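Local coordinates for protein haloacid dehalogenase-like hydrolase (Salmonella enterica subsp. enterica serovar Typhi, PDB 4EZE) that probably hydrolyses O-phosphoserine to serine and phosphate with magnesium as cofactor, the last step of serine biosynthesis, at residues D151-F156 with I241-N246; P276-A281 with E295-Q300. All coordinates share one frame; numbering follows the deposited sequence.

Interaction 1. Residues D151-F156 with I241-N246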
ATOM      1  N   ASP A 151     -11.461 -13.022  17.098  1.00 78.61           N
ATOM      2  CA  ASP A 151     -11.492 -11.626  16.669  1.00105.27           C
ATOM      3  C   ASP A 151     -10.095 -11.061  16.438  1.00 80.91           C
ATOM      4  O   ASP A 151      -9.154 -11.410  17.133  1.00 66.40           O
ATOM      5  CB  ASP A 151     -12.225 -10.753  17.683  1.00104.00           C
ATOM      6  CG  ASP A 151     -12.461  -9.353  17.166  1.00113.23           C
ATOM      7  OD1 ASP A 151     -12.667  -8.439  17.984  1.00 93.41           O
ATOM      8  OD2 ASP A 151     -12.438  -9.167  15.934  1.00 96.32           O
ATOM      9  N   PHE A 152      -9.976 -10.171  15.464  1.00 72.71           N
ATOM     10  CA  PHE A 152      -8.699  -9.569  15.113  1.00 67.13           C
ATOM     11  C   PHE A 152      -8.072  -8.770  16.247  1.00 76.85           C
ATOM     12  O   PHE A 152      -6.857  -8.769  16.407  1.00 64.50           O
ATOM     13  CB  PHE A 152      -8.855  -8.707  13.874  1.00 56.92           C
ATOM     14  CG  PHE A 152      -9.495  -9.424  12.739  1.00131.02           C
ATOM     15  CD1 PHE A 152      -8.805 -10.404  12.052  1.00105.65           C
ATOM     16  CD2 PHE A 152     -10.790  -9.133  12.362  1.00 89.86           C
ATOM     17  CE1 PHE A 152      -9.390 -11.073  11.007  1.00103.27           C
ATOM     18  CE2 PHE A 152     -11.379  -9.798  11.319  1.00132.26           C
ATOM     19  CZ  PHE A 152     -10.679 -10.770  10.639  1.00146.72           C
ATOM     20  N   ASN A 153      -8.887  -8.064  17.014  1.00 53.23           N
ATOM     21  CA  ASN A 153      -8.362  -7.345  18.155  1.00 66.26           C
ATOM     22  C   ASN A 153      -7.780  -8.337  19.145  1.00 63.99           C
ATOM     23  O   ASN A 153      -6.716  -8.119  19.708  1.00 58.24           O
ATOM     24  CB  ASN A 153      -9.448  -6.511  18.826  1.00 48.54           C
ATOM     25  CG  ASN A 153      -9.743  -5.232  18.084  1.00 47.59           C
ATOM     26  OD1 ASN A 153      -9.477  -5.117  16.901  1.00 44.71           O
ATOM     27  ND2 ASN A 153     -10.299  -4.263  18.782  1.00 47.80           N
ATOM     28  N   ALA A 154      -8.488  -9.442  19.337  1.00 62.05           N
ATOM     29  CA  ALA A 154      -8.058 -10.489  20.256  1.00 61.90           C
ATOM     30  C   ALA A 154      -6.839 -11.214  19.666  1.00 41.16           C
ATOM     31  O   ALA A 154      -5.955 -11.671  20.397  1.00 65.17           O
ATOM     32  CB  ALA A 154      -9.210 -11.449  20.548  1.00 54.53           C
ATOM     33  N   SER A 155      -6.766 -11.269  18.339  1.00 43.79           N
ATOM     34  CA  SER A 155      -5.545 -11.724  17.682  1.00 41.26           C
ATOM     35  C   SER A 155      -4.395 -10.810  18.071  1.00 70.31           C
ATOM     36  O   SER A 155      -3.332 -11.265  18.511  1.00 54.09           O
ATOM     37  CB  SER A 155      -5.711 -11.698  16.169  1.00 47.76           C
ATOM     38  OG  SER A 155      -4.450 -11.714  15.520  1.00 61.12           O
ATOM     39  N   PHE A 156      -4.609  -9.508  17.910  1.00 51.49           N
ATOM     40  CA  PHE A 156      -3.567  -8.550  18.261  1.00 61.92           C
ATOM     41  C   PHE A 156      -3.202  -8.629  19.755  1.00 52.47           C
ATOM     42  O   PHE A 156      -2.026  -8.679  20.123  1.00 48.84           O
ATOM     43  CB  PHE A 156      -3.974  -7.114  17.869  1.00 64.36           C
ATOM     44  CG  PHE A 156      -2.928  -6.095  18.203  1.00 51.10           C
ATOM     45  CD1 PHE A 156      -1.842  -5.904  17.365  1.00 46.07           C
ATOM     46  CD2 PHE A 156      -2.993  -5.369  19.386  1.00 47.59           C
ATOM     47  CE1 PHE A 156      -0.844  -4.996  17.695  1.00 52.98           C
ATOM     48  CE2 PHE A 156      -2.001  -4.451  19.718  1.00 50.80           C
ATOM     49  CZ  PHE A 156      -0.920  -4.264  18.867  1.00 37.28           C
ATOM     50  N   ILE A 241      -8.301  -0.029  20.200  1.00 49.58           N
ATOM     51  CA  ILE A 241      -7.232  -0.608  19.389  1.00 37.94           C
ATOM     52  C   ILE A 241      -7.397  -0.168  17.949  1.00 44.98           C
ATOM     53  O   ILE A 241      -8.521  -0.002  17.491  1.00 49.07           O
ATOM     54  CB  ILE A 241      -7.235  -2.149  19.506  1.00 45.62           C
ATOM     55  CG1 ILE A 241      -6.590  -2.571  20.830  1.00 47.49           C
ATOM     56  CG2 ILE A 241      -6.524  -2.809  18.335  1.00 38.26           C
ATOM     57  CD1 ILE A 241      -7.235  -3.787  21.448  1.00 42.57           C
ATOM     58  N   MET A 242      -6.279   0.014  17.245  1.00 48.45           N
ATOM     59  CA  MET A 242      -6.289   0.439  15.851  1.00 43.83           C
ATOM     60  C   MET A 242      -6.658  -0.731  14.949  1.00 57.91           C
ATOM     61  O   MET A 242      -5.789  -1.376  14.382  1.00 56.87           O
ATOM     62  CB  MET A 242      -4.908   0.970  15.456  1.00 38.63           C
ATOM     63  CG  MET A 242      -4.811   1.498  14.024  1.00 56.08           C
ATOM     64  SD  MET A 242      -5.490   3.172  13.778  1.00 50.32           S
ATOM     65  CE  MET A 242      -4.041   4.181  14.134  1.00 37.10           C
ATOM     66  N   ASN A 243      -7.944  -1.016  14.829  1.00 54.96           N
ATOM     67  CA  ASN A 243      -8.400  -2.057  13.913  1.00 42.96           C
ATOM     68  C   ASN A 243      -8.659  -1.441  12.553  1.00 55.68           C
ATOM     69  O   ASN A 243      -8.198  -0.325  12.282  1.00 43.05           O
ATOM     70  CB  ASN A 243      -9.675  -2.739  14.436  1.00 44.09           C
ATOM     71  CG  ASN A 243     -10.808  -1.762  14.675  1.00 55.54           C
ATOM     72  OD1 ASN A 243     -10.765  -0.604  14.238  1.00 55.42           O
ATOM     73  ND2 ASN A 243     -11.837  -2.228  15.366  1.00 52.63           N
ATOM     74  N   ALA A 244      -9.399  -2.167  11.711  1.00 46.17           N
ATOM     75  CA  ALA A 244      -9.566  -1.795  10.309  1.00 51.45           C
ATOM     76  C   ALA A 244     -10.366  -0.498  10.200  1.00 58.51           C
ATOM     77  O   ALA A 244      -9.957   0.452   9.531  1.00 46.15           O
ATOM     78  CB  ALA A 244     -10.230  -2.924   9.522  1.00 37.81           C
ATOM     79  N   ALA A 245     -11.498  -0.450  10.884  1.00 41.88           N
ATOM     80  CA  ALA A 245     -12.331   0.752  10.854  1.00 49.77           C
ATOM     81  C   ALA A 245     -11.571   1.959  11.436  1.00 45.20           C
ATOM     82  O   ALA A 245     -11.683   3.096  10.949  1.00 60.55           O
ATOM     83  CB  ALA A 245     -13.634   0.490  11.593  1.00 42.03           C
ATOM     84  N   ASN A 246     -10.748   1.724  12.451  1.00 43.79           N
ATOM     85  CA  ASN A 246      -9.945   2.837  12.953  1.00 44.99           C
ATOM     86  C   ASN A 246      -8.825   3.334  12.040  1.00 51.25           C
ATOM     87  O   ASN A 246      -8.361   4.469  12.174  1.00 46.32           O
ATOM     88  CB  ASN A 246      -9.419   2.557  14.346  1.00 44.16           C
ATOM     89  CG  ASN A 246     -10.284   3.193  15.409  1.00 74.94           C
ATOM     90  OD1 ASN A 246     -10.325   2.746  16.556  1.00 55.31           O
ATOM     91  ND2 ASN A 246     -10.987   4.250  15.027  1.00 48.32           N
TER
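Asn243, which meets Asn153 across this contact, accepts a hydrogen bond at OD1 from Asn246 N at 2.9 Å. The bond is fairly straight, with an N-H...O angle of 159°. It caps the N-terminal end of helix 244-258, so Asn243 is the N-cap. Its CG sits between the backbone N and the carbonyl carbon (chi1 57°), which brings OD1 back over the first turn.

Asn153 reaches over from helix 152-161 and meets the other segment by van der Waals contact. Asn153 OD1 lies 3.4 Å from Asn243 CB. The two amide planes are turned 45° apart. On the other branch, Asn153 ND2 is 3.8 Å from Ile241 CB. The Ile241 side chain slides past the amide in the opposite direction, and Ile241 CG2 lies 4.0 Å from Asn153 CG.

One turn on, Phe156 adds a looser apolar touch. Phe156 CD2 is 4.5 Å from Ile241 CG2, and the methyl approaches the ring obliquely. Phe156 and Ile241 both also touch Asn224, whose OD1 accepts from Met242 N. The Phe156 side chain is about 8 Å from that of Asp116, the predicted proton donor. This fits the meeting of the helical cap with the catalytic core in phosphoserine phosphatases of the HAD superfamily.

Interaction 2. Residues P276-A281 with E295-Q300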
ATOM      1  N   PRO A 276     -11.205  -0.956   4.360  1.00 36.89           N
ATOM      2  CA  PRO A 276     -11.982   0.250   4.666  1.00 58.24           C
ATOM      3  C   PRO A 276     -11.201   1.501   4.314  1.00 55.39           C
ATOM      4  O   PRO A 276     -11.723   2.402   3.654  1.00 57.08           O
ATOM      5  CB  PRO A 276     -12.183   0.145   6.167  1.00 49.20           C
ATOM      6  CG  PRO A 276     -12.260  -1.323   6.394  1.00 42.50           C
ATOM      7  CD  PRO A 276     -11.235  -1.918   5.475  1.00 47.09           C
ATOM      8  N   MET A 277      -9.941   1.525   4.729  1.00 45.09           N
ATOM      9  CA  MET A 277      -9.042   2.619   4.406  1.00 43.71           C
ATOM     10  C   MET A 277      -8.801   2.781   2.903  1.00 45.45           C
ATOM     11  O   MET A 277      -8.758   3.897   2.396  1.00 51.32           O
ATOM     12  CB  MET A 277      -7.715   2.422   5.129  1.00 39.57           C
ATOM     13  CG  MET A 277      -6.715   3.523   4.902  1.00 53.30           C
ATOM     14  SD  MET A 277      -5.252   3.323   5.933  1.00 48.16           S
ATOM     15  CE  MET A 277      -4.336   2.107   4.982  1.00 53.87           C
ATOM     16  N   LEU A 278      -8.629   1.689   2.179  1.00 40.21           N
ATOM     17  CA  LEU A 278      -8.384   1.821   0.739  1.00 34.33           C
ATOM     18  C   LEU A 278      -9.657   2.179  -0.026  1.00 50.68           C
ATOM     19  O   LEU A 278      -9.612   2.878  -1.055  1.00 50.64           O
ATOM     20  CB  LEU A 278      -7.804   0.534   0.153  1.00 43.38           C
ATOM     21  CG  LEU A 278      -6.517  -0.035   0.732  1.00 56.62           C
ATOM     22  CD1 LEU A 278      -6.229  -1.338   0.015  1.00 43.07           C
ATOM     23  CD2 LEU A 278      -5.367   0.924   0.521  1.00 54.54           C
ATOM     24  N   GLU A 279     -10.789   1.677   0.451  1.00 46.71           N
ATOM     25  CA  GLU A 279     -12.051   1.969  -0.214  1.00 59.79           C
ATOM     26  C   GLU A 279     -12.427   3.413   0.012  1.00 53.93           C
ATOM     27  O   GLU A 279     -13.000   4.055  -0.864  1.00 52.48           O
ATOM     28  CB  GLU A 279     -13.159   1.047   0.258  1.00 58.38           C
ATOM     29  CG  GLU A 279     -13.124  -0.308  -0.435  1.00 59.76           C
ATOM     30  CD  GLU A 279     -14.043  -1.321   0.224  1.00 63.49           C
ATOM     31  OE1 GLU A 279     -14.694  -2.091  -0.510  1.00 99.44           O
ATOM     32  OE2 GLU A 279     -14.116  -1.352   1.474  1.00 86.76           O
ATOM     33  N   HIS A 280     -12.064   3.940   1.171  1.00 48.11           N
ATOM     34  CA  HIS A 280     -12.322   5.343   1.444  1.00 48.73           C
ATOM     35  C   HIS A 280     -11.428   6.283   0.621  1.00 56.32           C
ATOM     36  O   HIS A 280     -11.892   7.283   0.105  1.00 47.53           O
ATOM     37  CB  HIS A 280     -12.166   5.649   2.927  1.00 46.35           C
ATOM     38  CG  HIS A 280     -12.151   7.112   3.228  1.00 63.21           C
ATOM     39  ND1 HIS A 280     -13.306   7.850   3.371  1.00 61.56           N
ATOM     40  CD2 HIS A 280     -11.125   7.982   3.384  1.00 54.95           C
ATOM     41  CE1 HIS A 280     -12.989   9.108   3.620  1.00 49.07           C
ATOM     42  NE2 HIS A 280     -11.672   9.214   3.640  1.00 56.70           N
ATOM     43  N   ALA A 281     -10.146   5.978   0.502  1.00 52.94           N
ATOM     44  CA  ALA A 281      -9.255   6.850  -0.264  1.00 53.71           C
ATOM     45  C   ALA A 281      -9.807   7.137  -1.656  1.00 51.85           C
ATOM     46  O   ALA A 281     -10.510   6.300  -2.241  1.00 43.70           O
ATOM     47  CB  ALA A 281      -7.874   6.228  -0.383  1.00 34.91           C
ATOM     48  N   GLU A 295      -9.640  -8.019  -5.416  1.00 52.35           N
ATOM     49  CA  GLU A 295     -10.959  -8.065  -6.041  1.00 48.28           C
ATOM     50  C   GLU A 295     -11.796  -6.824  -5.818  1.00 48.66           C
ATOM     51  O   GLU A 295     -12.602  -6.460  -6.673  1.00 50.41           O
ATOM     52  CB  GLU A 295     -11.741  -9.302  -5.617  1.00 65.05           C
ATOM     53  CG  GLU A 295     -11.271 -10.577  -6.296  1.00105.63           C
ATOM     54  CD  GLU A 295     -12.287 -11.694  -6.177  1.00148.98           C
ATOM     55  OE1 GLU A 295     -13.498 -11.400  -6.276  1.00152.78           O
ATOM     56  OE2 GLU A 295     -11.876 -12.860  -5.987  1.00 89.78           O
ATOM     57  N   LYS A 296     -11.633  -6.158  -4.685  1.00 53.91           N
ATOM     58  CA  LYS A 296     -12.353  -4.900  -4.510  1.00 47.72           C
ATOM     59  C   LYS A 296     -11.560  -3.688  -4.991  1.00 50.80           C
ATOM     60  O   LYS A 296     -12.151  -2.683  -5.379  1.00 59.12           O
ATOM     61  CB  LYS A 296     -12.794  -4.713  -3.058  1.00 75.11           C
ATOM     62  CG  LYS A 296     -13.804  -5.747  -2.597  1.00 93.27           C
ATOM     63  CD  LYS A 296     -14.684  -5.209  -1.482  1.00114.27           C
ATOM     64  CE  LYS A 296     -15.454  -6.329  -0.801  1.00119.14           C
ATOM     65  NZ  LYS A 296     -14.533  -7.293  -0.131  1.00 76.31           N
ATOM     66  N   ILE A 297     -10.230  -3.771  -4.981  1.00 56.56           N
ATOM     67  CA  ILE A 297      -9.424  -2.593  -5.318  1.00 52.01           C
ATOM     68  C   ILE A 297      -8.722  -2.717  -6.654  1.00 46.42           C
ATOM     69  O   ILE A 297      -7.892  -3.598  -6.850  1.00 47.46           O
ATOM     70  CB  ILE A 297      -8.391  -2.263  -4.237  1.00 45.99           C
ATOM     71  CG1 ILE A 297      -9.061  -2.244  -2.853  1.00 46.44           C
ATOM     72  CG2 ILE A 297      -7.694  -0.956  -4.588  1.00 43.19           C
ATOM     73  CD1 ILE A 297      -9.946  -1.037  -2.575  1.00 43.07           C
ATOM     74  N   HIS A 298      -9.031  -1.784  -7.547  1.00 41.64           N
ATOM     75  CA  HIS A 298      -8.721  -1.899  -8.962  1.00 48.52           C
ATOM     76  C   HIS A 298      -7.458  -1.184  -9.422  1.00 47.32           C
ATOM     77  O   HIS A 298      -6.955  -1.437 -10.530  1.00 47.38           O
ATOM     78  CB  HIS A 298      -9.936  -1.445  -9.763  1.00 50.59           C
ATOM     79  CG  HIS A 298     -11.149  -2.274  -9.502  1.00 63.89           C
ATOM     80  ND1 HIS A 298     -12.341  -2.091 -10.170  1.00 79.86           N
ATOM     81  CD2 HIS A 298     -11.343  -3.320  -8.663  1.00 67.33           C
ATOM     82  CE1 HIS A 298     -13.224  -2.971  -9.734  1.00 71.59           C
ATOM     83  NE2 HIS A 298     -12.645  -3.727  -8.819  1.00 68.74           N
ATOM     84  N   HIS A 299      -6.930  -0.310  -8.573  1.00 35.94           N
ATOM     85  CA  HIS A 299      -5.553   0.167  -8.770  1.00 38.40           C
ATOM     86  C   HIS A 299      -4.630  -0.827  -8.059  1.00 41.32           C
ATOM     87  O   HIS A 299      -4.819  -1.101  -6.877  1.00 42.09           O
ATOM     88  CB  HIS A 299      -5.371   1.541  -8.142  1.00 37.05           C
ATOM     89  CG  HIS A 299      -6.107   2.641  -8.844  1.00 51.03           C
ATOM     90  ND1 HIS A 299      -5.949   2.897 -10.192  1.00 55.39           N
ATOM     91  CD2 HIS A 299      -6.947   3.596  -8.374  1.00 47.69           C
ATOM     92  CE1 HIS A 299      -6.676   3.952 -10.526  1.00 43.28           C
ATOM     93  NE2 HIS A 299      -7.297   4.393  -9.444  1.00 45.50           N
ATOM     94  N   GLN A 300      -3.640  -1.369  -8.763  1.00 43.80           N
ATOM     95  CA  GLN A 300      -2.783  -2.380  -8.157  1.00 44.11           C
ATOM     96  C   GLN A 300      -1.357  -2.273  -8.627  1.00 55.64           C
ATOM     97  O   GLN A 300      -1.066  -1.910  -9.785  1.00 38.49           O
ATOM     98  CB  GLN A 300      -3.278  -3.801  -8.496  1.00 51.18           C
ATOM     99  CG  GLN A 300      -4.732  -4.105  -8.120  1.00 36.64           C
ATOM    100  CD  GLN A 300      -5.192  -5.451  -8.661  1.00 45.70           C
ATOM    101  OE1 GLN A 300      -4.391  -6.208  -9.208  1.00 41.96           O
ATOM    102  NE2 GLN A 300      -6.494  -5.744  -8.537  1.00 33.84           N
TER
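In the Rossmann-like core of this HAD hydrolase, two successive beta-alpha-beta units bring helix 275-280 against the end of helix 291-296 and the turn into strand 299-301. Leu278 and Ile297 form the buried part of the contact. Their side chains cross at about a right angle. Ile297 CD1 lies 3.8 Å from Leu278 CB, and Ile297 CG1 is 4.1 Å from Leu278 CD1. Leu278 also touches Ala267 of strand 265-269, which places its side chain against the sheet.

The same methyl, Ile297 CD1, meets Glu279 CG at 3.9 Å. From there the Glu279 chain runs extended toward solvent and crosses Lys296 obliquely. Glu279 OE1 rests on the aliphatic part of the lysine, 3.3 Å from Lys296 CD. The bend at the last torsion (chi4 63°) leaves Lys296 NZ 5.2 Å from Glu279 OE1. The opposite charges may attract each other at this range, but they form no salt bridge.

Beyond Ile297 the chain turns toward the N-terminal part of the protein. The ring of His298 stacks on Tyr84 of helix 81-93, and Gln300 touches Tyr84 and Arg88. The turn is held from within: Gln300 NE2 donates to Ile297 O at 3.1 Å and 163°, with the oxygen lying in the plane of the Gln300 amide.

From the N terminus, the chain passes through the antiparallel sheet and enters the parallel sheet at strand 110-113. It then builds helices that include 152-161. Interaction 1 closes a long loop of 84 residues, which takes in strands 197-202 and 220-224 and the two-stranded sheet 226-237. It ties helix 152-161 to the start of helix 244-258. Interaction 2 opens later and closes a short loop of 13 residues around strand 283-287, linking neighbouring units of the parallel sheet. The two loops are in series and neither nests nor crosses. Their centres are about 19 Å apart, yet Ala244 O packs 4.0 Å from Pro276 CB, so the two contacts just touch.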